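Side-chain contacts in peptide methionine sulfoxide reductase MsrA (Treponema denticola ATCC 35405, PDB 5FA9), which is a fused MsrA-MsrB enzyme that probably repairs oxidised proteins by reducing both S and R forms of methionine sulfoxide to methionine with thioredoxin: residues F185-Q189 against E190-E194; D274-A277 against D278-G281. The protein carries 2 engineered substitutions. All coordinates share one frame; numbering follows the deposited sequence.

How the contacts relate
Both contacts belong to the C-terminal, MsrB-type (SelR) part of the fusion protein, and contact 1 closes before contact 2 opens along the chain. Their centres lie about 27 Å apart and their nearest atoms about 14 Å, so they do not touch. The antiparallel pair of strands 267-272 and 283-286 relates them. Contact 1, where helix 182-190 ends, bonds to H267 at the start of the first strand and to residues 287-289 just beyond the second. Contact 2 is the loop joining the other ends of the same two strands. In each, a carbonyl receives two backbone N-H groups where the chain reverses; beside A279 of contact 2 sits a bound DTT, probably from the crystallisation liquor.

Contact 1 of 2, residues F185-Q189 against E190-E194; sequences FSVTQ and EKATE
The C-terminal end of helix 182-190 brings S186 and F185 against E190 and A192, with the chain leaving helical geometry at K191. The carbonyl oxygen of S186 takes two backbone bonds from opposite faces of its plane: from E190 N at 3.0 Å, a bent bond, and from A192 N, also at 3.0 Å but straighter (162°). K191, with positive phi, turns the chain back between these donors. The arrangement is a C-cap related to the Schellman motif but one residue wider, since its closing bond spans seven residues where the classical form spans six. The methyl of A192 folds back beside S186, CB to CB 3.8 Å, and A192 O makes a weak CA-H...O contact with V187, whose CG2 lies alongside the turned-back chain. E190, its CG beside the backbone N (chi1 -59°) and its chain extended beyond, lays its carboxylate back along the helix. OE2 comes to the edge of the F185 ring, near its plane and 3.4 Å from CE2, with the carboxylate plane turned 80° from the ring; CB of Q189 sits 3.9 Å above the centre of one ring face. OE1 approaches S186 OG, but that hydroxyl is hydrogen-bonded to P182 O. Q189 bends at chi2 to put NE2 3.2 Å from T188 OG1, which lies in its amide plane, while T188 OG1 also bonds with Q184 O. Within the MsrB-type domain, E194 fixes the outgoing chain: its carboxylate oxygens accept from G288 N and A289 N.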
# COMPACT_ATOMS: atom_id res chain seq x y z
N PHE B 185 0.36 -10.94 39.52
CA PHE B 185 0.40 -12.38 39.35
C PHE B 185 -0.91 -12.89 38.75
O PHE B 185 -0.90 -13.74 37.86
CB PHE B 185 0.67 -13.07 40.69
CG PHE B 185 0.81 -14.57 40.59
CD1 PHE B 185 2.04 -15.14 40.29
CD2 PHE B 185 -0.28 -15.40 40.80
CE1 PHE B 185 2.17 -16.51 40.19
CE2 PHE B 185 -0.15 -16.77 40.71
CZ PHE B 185 1.08 -17.33 40.40
N SER B 186 -2.02 -12.37 39.25
CA SER B 186 -3.35 -12.77 38.79
C SER B 186 -3.54 -12.50 37.30
O SER B 186 -4.00 -13.37 36.56
CB SER B 186 -4.43 -12.05 39.60
OG SER B 186 -4.62 -12.66 40.86
N VAL B 187 -3.18 -11.30 36.87
CA VAL B 187 -3.34 -10.91 35.47
C VAL B 187 -2.45 -11.75 34.55
O VAL B 187 -2.92 -12.30 33.56
CB VAL B 187 -3.02 -9.42 35.26
CG1 VAL B 187 -2.80 -9.11 33.79
CG2 VAL B 187 -4.13 -8.55 35.84
N THR B 188 -1.17 -11.84 34.89
CA THR B 188 -0.19 -12.46 34.00
C THR B 188 -0.21 -13.99 34.04
O THR B 188 0.01 -14.64 33.02
CB THR B 188 1.23 -11.98 34.33
OG1 THR B 188 1.54 -12.29 35.70
CG2 THR B 188 1.35 -10.48 34.11
N GLN B 189 -0.46 -14.56 35.22
CA GLN B 189 -0.37 -16.01 35.39
C GLN B 189 -1.72 -16.70 35.48
O GLN B 189 -1.81 -17.92 35.33
CB GLN B 189 0.46 -16.34 36.63
CG GLN B 189 1.83 -15.68 36.65
CD GLN B 189 2.63 -15.96 35.40
OE1 GLN B 189 2.87 -17.12 35.04
NE2 GLN B 189 3.06 -14.90 34.72
N GLU B 190 -2.78 -15.94 35.73
CA GLU B 190 -4.11 -16.52 35.88
C GLU B 190 -5.13 -15.88 34.93
O GLU B 190 -6.33 -16.05 35.11
CB GLU B 190 -4.59 -16.38 37.33
CG GLU B 190 -3.68 -17.04 38.35
CD GLU B 190 -4.07 -16.72 39.77
OE1 GLU B 190 -4.92 -15.83 39.97
OE2 GLU B 190 -3.54 -17.37 40.70
N LYS B 191 -4.62 -15.14 33.94
CA LYS B 191 -5.45 -14.50 32.92
C LYS B 191 -6.53 -13.58 33.50
O LYS B 191 -7.57 -13.37 32.88
CB LYS B 191 -6.12 -15.55 32.03
CG LYS B 191 -5.19 -16.59 31.45
CD LYS B 191 -5.94 -17.52 30.51
CE LYS B 191 -5.26 -18.87 30.39
NZ LYS B 191 -6.17 -19.90 29.83
N ALA B 192 -6.28 -13.03 34.68
CA ALA B 192 -7.24 -12.12 35.30
C ALA B 192 -7.27 -10.78 34.57
O ALA B 192 -6.43 -10.51 33.72
CB ALA B 192 -6.91 -11.91 36.77
N THR B 193 -8.26 -9.96 34.90
CA THR B 193 -8.39 -8.64 34.30
C THR B 193 -8.59 -7.57 35.37
O THR B 193 -9.57 -7.62 36.12
CB THR B 193 -9.56 -8.59 33.30
OG1 THR B 193 -9.29 -9.46 32.20
CG2 THR B 193 -9.75 -7.17 32.78
N GLU B 194 -7.66 -6.63 35.44
CA GLU B 194 -7.75 -5.54 36.40
C GLU B 194 -9.00 -4.71 36.13
O GLU B 194 -9.45 -4.61 34.98
CB GLU B 194 -6.50 -4.66 36.32
CG GLU B 194 -6.38 -3.87 35.02
CD GLU B 194 -5.05 -3.16 34.88
OE1 GLU B 194 -4.11 -3.49 35.63
OE2 GLU B 194 -4.94 -2.27 34.01

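Contact 2 of 2, residues D274-A277 against D278-G281; sequences DGPA and DAGG
P276 lays the CG of its ring against CB of A279, 4.0 Å away, while OD1 of D278 comes within 3.7 Å of P276 CB. D278 places its CG between the backbone N and the carbonyl carbon (chi1 53°), which turns the carboxylate back toward the proline. Around the same residues the backbone forms a Schellman motif in the loop between strands 267-272 and 283-286. Its outer bond runs from G281 N to P276 O (2.8 Å) and its inner one from G280 N to A277 O (3.2 Å). A279 N adds a third, to P276 O at 3.1 Å, closing a type I turn over A277 and D278. G280 supplies the positive phi (123°) that reverses the chain, at backbone angles where a CB would press into the carbonyl oxygen of A279 and which therefore suit glycine; G281 keeps phi positive. G275 N then bonds to G281 O at 3.0 Å, drawing the two ends of the loop together, and G281 CA offers a CA-H contact to G275 O. At the entry to the loop, D274 makes a salt bridge to R283 on the strand that follows. One flank faces the second subunit, where A277 packs on L129 and D278 on K128 of that chain. A279 N and G281 N reach P276 O from opposite faces of its plane, implying that this one oxygen, satisfied by two N-H groups, is held within the turn.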
# COMPACT_ATOMS: atom_id res chain seq x y z
N ASP B 274 -11.69 -2.35 16.89
CA ASP B 274 -12.34 -1.04 16.96
C ASP B 274 -11.35 0.08 17.30
O ASP B 274 -11.73 1.09 17.89
CB ASP B 274 -13.47 -1.07 17.99
CG ASP B 274 -12.99 -1.41 19.38
OD1 ASP B 274 -11.84 -1.88 19.53
OD2 ASP B 274 -13.76 -1.20 20.34
N GLY B 275 -10.09 -0.11 16.93
CA GLY B 275 -9.08 0.91 17.13
C GLY B 275 -9.16 2.01 16.09
O GLY B 275 -9.95 1.91 15.15
N PRO B 276 -8.34 3.06 16.25
CA PRO B 276 -8.30 4.16 15.28
C PRO B 276 -7.89 3.67 13.90
O PRO B 276 -6.83 3.07 13.74
CB PRO B 276 -7.24 5.11 15.87
CG PRO B 276 -6.41 4.25 16.76
CD PRO B 276 -7.37 3.24 17.34
N ALA B 277 -8.75 3.92 12.91
CA ALA B 277 -8.59 3.35 11.58
C ALA B 277 -7.33 3.83 10.86
O ALA B 277 -6.75 3.08 10.07
CB ALA B 277 -9.82 3.65 10.75
N ASP B 278 -6.92 5.07 11.11
CA ASP B 278 -5.74 5.62 10.45
C ASP B 278 -4.46 4.99 10.97
O ASP B 278 -3.41 5.05 10.32
CB ASP B 278 -5.70 7.14 10.60
CG ASP B 278 -5.81 7.59 12.05
OD1 ASP B 278 -5.71 6.74 12.96
OD2 ASP B 278 -6.00 8.81 12.28
N ALA B 279 -4.54 4.38 12.15
CA ALA B 279 -3.39 3.73 12.76
C ALA B 279 -3.40 2.23 12.50
O ALA B 279 -2.51 1.50 12.93
CB ALA B 279 -3.35 4.00 14.26
N GLY B 280 -4.42 1.77 11.79
CA GLY B 280 -4.55 0.36 11.45
C GLY B 280 -5.85 -0.26 11.92
O GLY B 280 -6.21 -1.36 11.50
N GLY B 281 -6.56 0.45 12.80
CA GLY B 281 -7.86 -0.00 13.27
C GLY B 281 -7.78 -1.05 14.37
O GLY B 281 -8.80 -1.65 14.72